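PDB 3UOR: ABC transporter sugar binding protein, which probably binds maltose or a related sugar in the periplasm and delivers it to an ABC transporter for uptake. Local coordinates for residues T286-A297 with A356-R367. Sequence-based numbering, arbitrary orientation.
Sequences TAPLPGPNGLGA and ALAHAFGDQLER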
# COMPACT_ATOMS: atom_id res chain seq x y z
N THR A 286 -6.88 -0.57 15.86
CA THR A 286 -6.93 -0.35 14.43
C THR A 286 -8.30 -0.83 13.93
O THR A 286 -8.86 -1.76 14.48
CB THR A 286 -5.83 -1.16 13.74
OG1 THR A 286 -6.01 -2.54 14.05
CG2 THR A 286 -4.46 -0.74 14.24
N ALA A 287 -8.83 -0.18 12.89
CA ALA A 287 -10.13 -0.56 12.34
C ALA A 287 -10.07 -0.41 10.84
O ALA A 287 -9.44 0.49 10.33
CB ALA A 287 -11.27 0.34 12.92
N PRO A 288 -10.75 -1.30 10.12
CA PRO A 288 -10.62 -1.20 8.67
C PRO A 288 -11.32 0.05 8.15
O PRO A 288 -12.11 0.64 8.87
CB PRO A 288 -11.27 -2.50 8.16
CG PRO A 288 -12.14 -2.97 9.26
CD PRO A 288 -11.62 -2.40 10.56
N LEU A 289 -11.02 0.45 6.92
CA LEU A 289 -11.48 1.72 6.37
C LEU A 289 -12.98 1.70 6.07
O LEU A 289 -13.45 0.83 5.34
CB LEU A 289 -10.68 1.99 5.08
CG LEU A 289 -10.28 3.40 4.67
CD1 LEU A 289 -9.60 4.15 5.81
CD2 LEU A 289 -9.39 3.35 3.43
N PRO A 290 -13.75 2.66 6.62
CA PRO A 290 -15.16 2.67 6.21
C PRO A 290 -15.29 2.90 4.70
O PRO A 290 -14.44 3.57 4.11
CB PRO A 290 -15.73 3.86 6.97
CG PRO A 290 -14.83 3.99 8.17
CD PRO A 290 -13.47 3.63 7.70
N GLY A 291 -16.32 2.33 4.09
CA GLY A 291 -16.61 2.58 2.69
C GLY A 291 -18.01 3.17 2.54
O GLY A 291 -18.73 3.32 3.54
N PRO A 292 -18.41 3.50 1.31
CA PRO A 292 -19.72 4.13 1.06
C PRO A 292 -20.91 3.34 1.63
O PRO A 292 -21.85 3.95 2.18
CB PRO A 292 -19.79 4.18 -0.47
CG PRO A 292 -18.34 4.28 -0.90
CD PRO A 292 -17.54 3.52 0.11
N ASN A 293 -20.88 2.02 1.49
CA ASN A 293 -21.99 1.15 1.87
C ASN A 293 -21.64 0.14 2.94
O ASN A 293 -22.45 -0.70 3.29
CB ASN A 293 -22.48 0.40 0.65
CG ASN A 293 -22.89 1.33 -0.45
OD1 ASN A 293 -23.71 2.22 -0.24
ND2 ASN A 293 -22.29 1.16 -1.62
N GLY A 294 -20.42 0.24 3.46
CA GLY A 294 -19.92 -0.73 4.42
C GLY A 294 -18.42 -0.70 4.34
O GLY A 294 -17.84 0.12 3.62
N LEU A 295 -17.77 -1.59 5.09
CA LEU A 295 -16.33 -1.65 5.08
C LEU A 295 -15.88 -1.77 3.63
O LEU A 295 -16.39 -2.60 2.89
CB LEU A 295 -15.85 -2.85 5.90
CG LEU A 295 -16.09 -2.67 7.39
CD1 LEU A 295 -15.42 -3.79 8.18
CD2 LEU A 295 -15.50 -1.33 7.78
N GLY A 296 -14.94 -0.93 3.22
CA GLY A 296 -14.64 -0.82 1.81
C GLY A 296 -13.26 -1.28 1.39
O GLY A 296 -12.51 -1.88 2.17
N ALA A 297 -12.94 -0.99 0.14
CA ALA A 297 -11.62 -1.32 -0.40
C ALA A 297 -10.58 -0.42 0.23
O ALA A 297 -10.90 0.51 0.98
CB ALA A 297 -11.61 -1.16 -1.89
N ALA A 356 -4.62 -8.66 18.21
CA ALA A 356 -5.79 -7.80 18.17
C ALA A 356 -5.59 -6.57 17.29
O ALA A 356 -6.55 -6.03 16.75
CB ALA A 356 -6.18 -7.38 19.59
N LEU A 357 -4.35 -6.14 17.15
CA LEU A 357 -4.06 -4.96 16.33
C LEU A 357 -3.84 -5.32 14.86
O LEU A 357 -3.94 -4.45 13.99
CB LEU A 357 -2.85 -4.22 16.89
CG LEU A 357 -3.08 -3.65 18.28
CD1 LEU A 357 -1.77 -3.23 18.91
CD2 LEU A 357 -4.04 -2.48 18.18
N ALA A 358 -3.55 -6.59 14.59
CA ALA A 358 -3.35 -7.02 13.21
C ALA A 358 -4.69 -7.29 12.55
O ALA A 358 -4.82 -7.21 11.34
CB ALA A 358 -2.44 -8.26 13.14
N HIS A 359 -5.71 -7.59 13.36
CA HIS A 359 -6.97 -8.10 12.82
C HIS A 359 -7.55 -7.19 11.73
O HIS A 359 -8.04 -7.66 10.70
CB HIS A 359 -7.99 -8.32 13.95
CG HIS A 359 -9.34 -8.75 13.48
ND1 HIS A 359 -9.72 -10.07 13.43
CD2 HIS A 359 -10.39 -8.03 13.02
CE1 HIS A 359 -10.96 -10.15 12.97
NE2 HIS A 359 -11.39 -8.93 12.71
N ALA A 360 -7.51 -5.88 11.96
CA ALA A 360 -8.15 -4.95 11.05
C ALA A 360 -7.49 -4.97 9.67
O ALA A 360 -8.18 -4.95 8.65
CB ALA A 360 -8.15 -3.53 11.64
N PHE A 361 -6.17 -5.04 9.65
CA PHE A 361 -5.41 -5.21 8.41
C PHE A 361 -5.78 -6.49 7.69
O PHE A 361 -6.04 -6.49 6.49
CB PHE A 361 -3.92 -5.18 8.69
CG PHE A 361 -3.42 -3.84 9.12
CD1 PHE A 361 -3.30 -2.80 8.20
CD2 PHE A 361 -3.06 -3.61 10.44
CE1 PHE A 361 -2.83 -1.54 8.59
CE2 PHE A 361 -2.59 -2.35 10.85
CZ PHE A 361 -2.47 -1.32 9.91
N GLY A 362 -5.84 -7.59 8.43
CA GLY A 362 -6.13 -8.88 7.83
C GLY A 362 -7.51 -8.85 7.22
O GLY A 362 -7.73 -9.38 6.14
N ASP A 363 -8.46 -8.22 7.90
CA ASP A 363 -9.79 -8.08 7.32
C ASP A 363 -9.80 -7.20 6.04
O ASP A 363 -10.47 -7.52 5.04
CB ASP A 363 -10.76 -7.50 8.36
CG ASP A 363 -12.18 -7.41 7.85
OD1 ASP A 363 -12.83 -8.46 7.70
OD2 ASP A 363 -12.65 -6.30 7.60
N GLN A 364 -9.08 -6.08 6.08
CA GLN A 364 -9.12 -5.12 4.94
C GLN A 364 -8.48 -5.72 3.69
O GLN A 364 -8.89 -5.42 2.56
CB GLN A 364 -8.43 -3.80 5.29
CG GLN A 364 -8.54 -2.74 4.16
CD GLN A 364 -8.24 -1.34 4.66
OE1 GLN A 364 -8.93 -0.83 5.54
NE2 GLN A 364 -7.22 -0.70 4.10
N LEU A 365 -7.47 -6.57 3.90
CA LEU A 365 -6.77 -7.22 2.81
C LEU A 365 -7.72 -8.00 1.90
O LEU A 365 -7.41 -8.23 0.73
CB LEU A 365 -5.65 -8.14 3.31
CG LEU A 365 -4.50 -7.34 3.94
CD1 LEU A 365 -3.33 -8.25 4.26
CD2 LEU A 365 -4.07 -6.28 2.98
N GLU A 366 -8.88 -8.37 2.42
CA GLU A 366 -9.84 -9.12 1.59
C GLU A 366 -10.44 -8.21 0.54
O GLU A 366 -11.05 -8.69 -0.41
CB GLU A 366 -10.98 -9.72 2.42
CG GLU A 366 -10.57 -10.86 3.33
CD GLU A 366 -10.22 -12.14 2.57
OE1 GLU A 366 -10.42 -12.19 1.34
OE2 GLU A 366 -9.74 -13.10 3.23
N ARG A 367 -10.29 -6.89 0.71
CA ARG A 367 -10.98 -5.93 -0.13
C ARG A 367 -10.06 -4.98 -0.92
O ARG A 367 -10.53 -4.21 -1.77
CB ARG A 367 -11.99 -5.12 0.72
CG ARG A 367 -13.12 -5.98 1.35
CD ARG A 367 -14.08 -5.11 2.19
NE ARG A 367 -13.41 -4.51 3.35
CZ ARG A 367 -13.26 -5.14 4.51
NH1 ARG A 367 -13.74 -6.37 4.67
NH2 ARG A 367 -12.64 -4.54 5.53
O HOH W 1 -7.91 -3.07 17.36
O HOH W 2 -7.64 -4.61 14.56
O HOH W 3 -12.24 -1.79 4.83
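Thr-286 and Ala-287, the end of strand 284-287, run alongside helix 359-364, and Ala-287 CA lies 5.0 Å from Ala-360 CA. Beyond it the chain forms a loop that doubles back, tied by Gly-296 N to Leu-289 O, and brings Ala-297 CA to 4.7 Å from Arg-367 CA.

At the first end Thr-286 OG1 donates to Leu-357 O (2.8 Å), tilted out of the carbonyl plane; chi1 of 59° sets the hydroxyl between the backbone N and C, facing Leu-357. Water 2 donates to the same OG1 and accepts from Ala-360 N. Ala-360 CB packs against the strand end and, at 3.8 Å, Pro-288 CD. Midway, Gln-364, its CG anti to the backbone N (chi1 -176°) and its chain extended, carries OE1 to Leu-289 N (2.8 Å), nearly in line with the C=O.

Arg-367 lays its guanidinium beside the returning loop. Arg-367 NE donates to Gly-296 O (3.0 Å) from above that carbonyl plane, Leu-295 CB lies over one guanidinium face, and Pro-288 CB sits at the edge. A salt bridge from Arg-367 NH2 to Asp-363 OD2 (2.7 Å), together with the NE bond, holds the guanidinium in its orientation, while water 3 accepts from NH2 and donates to Leu-289 O and Gly-296 O.

The contact joins the strand's outgoing loop to a short helix within one lobe of the solute-binding fold. Strand 134-150 pairs with Ala-287 through Leu-147 and takes Gln-364 NE2 on Thr-144 OG1 and Arg-145 O; Phe-361 packs on Leu-146 of that strand, Trp-347 of helix 344-348 and Val-269 of helix 267-275.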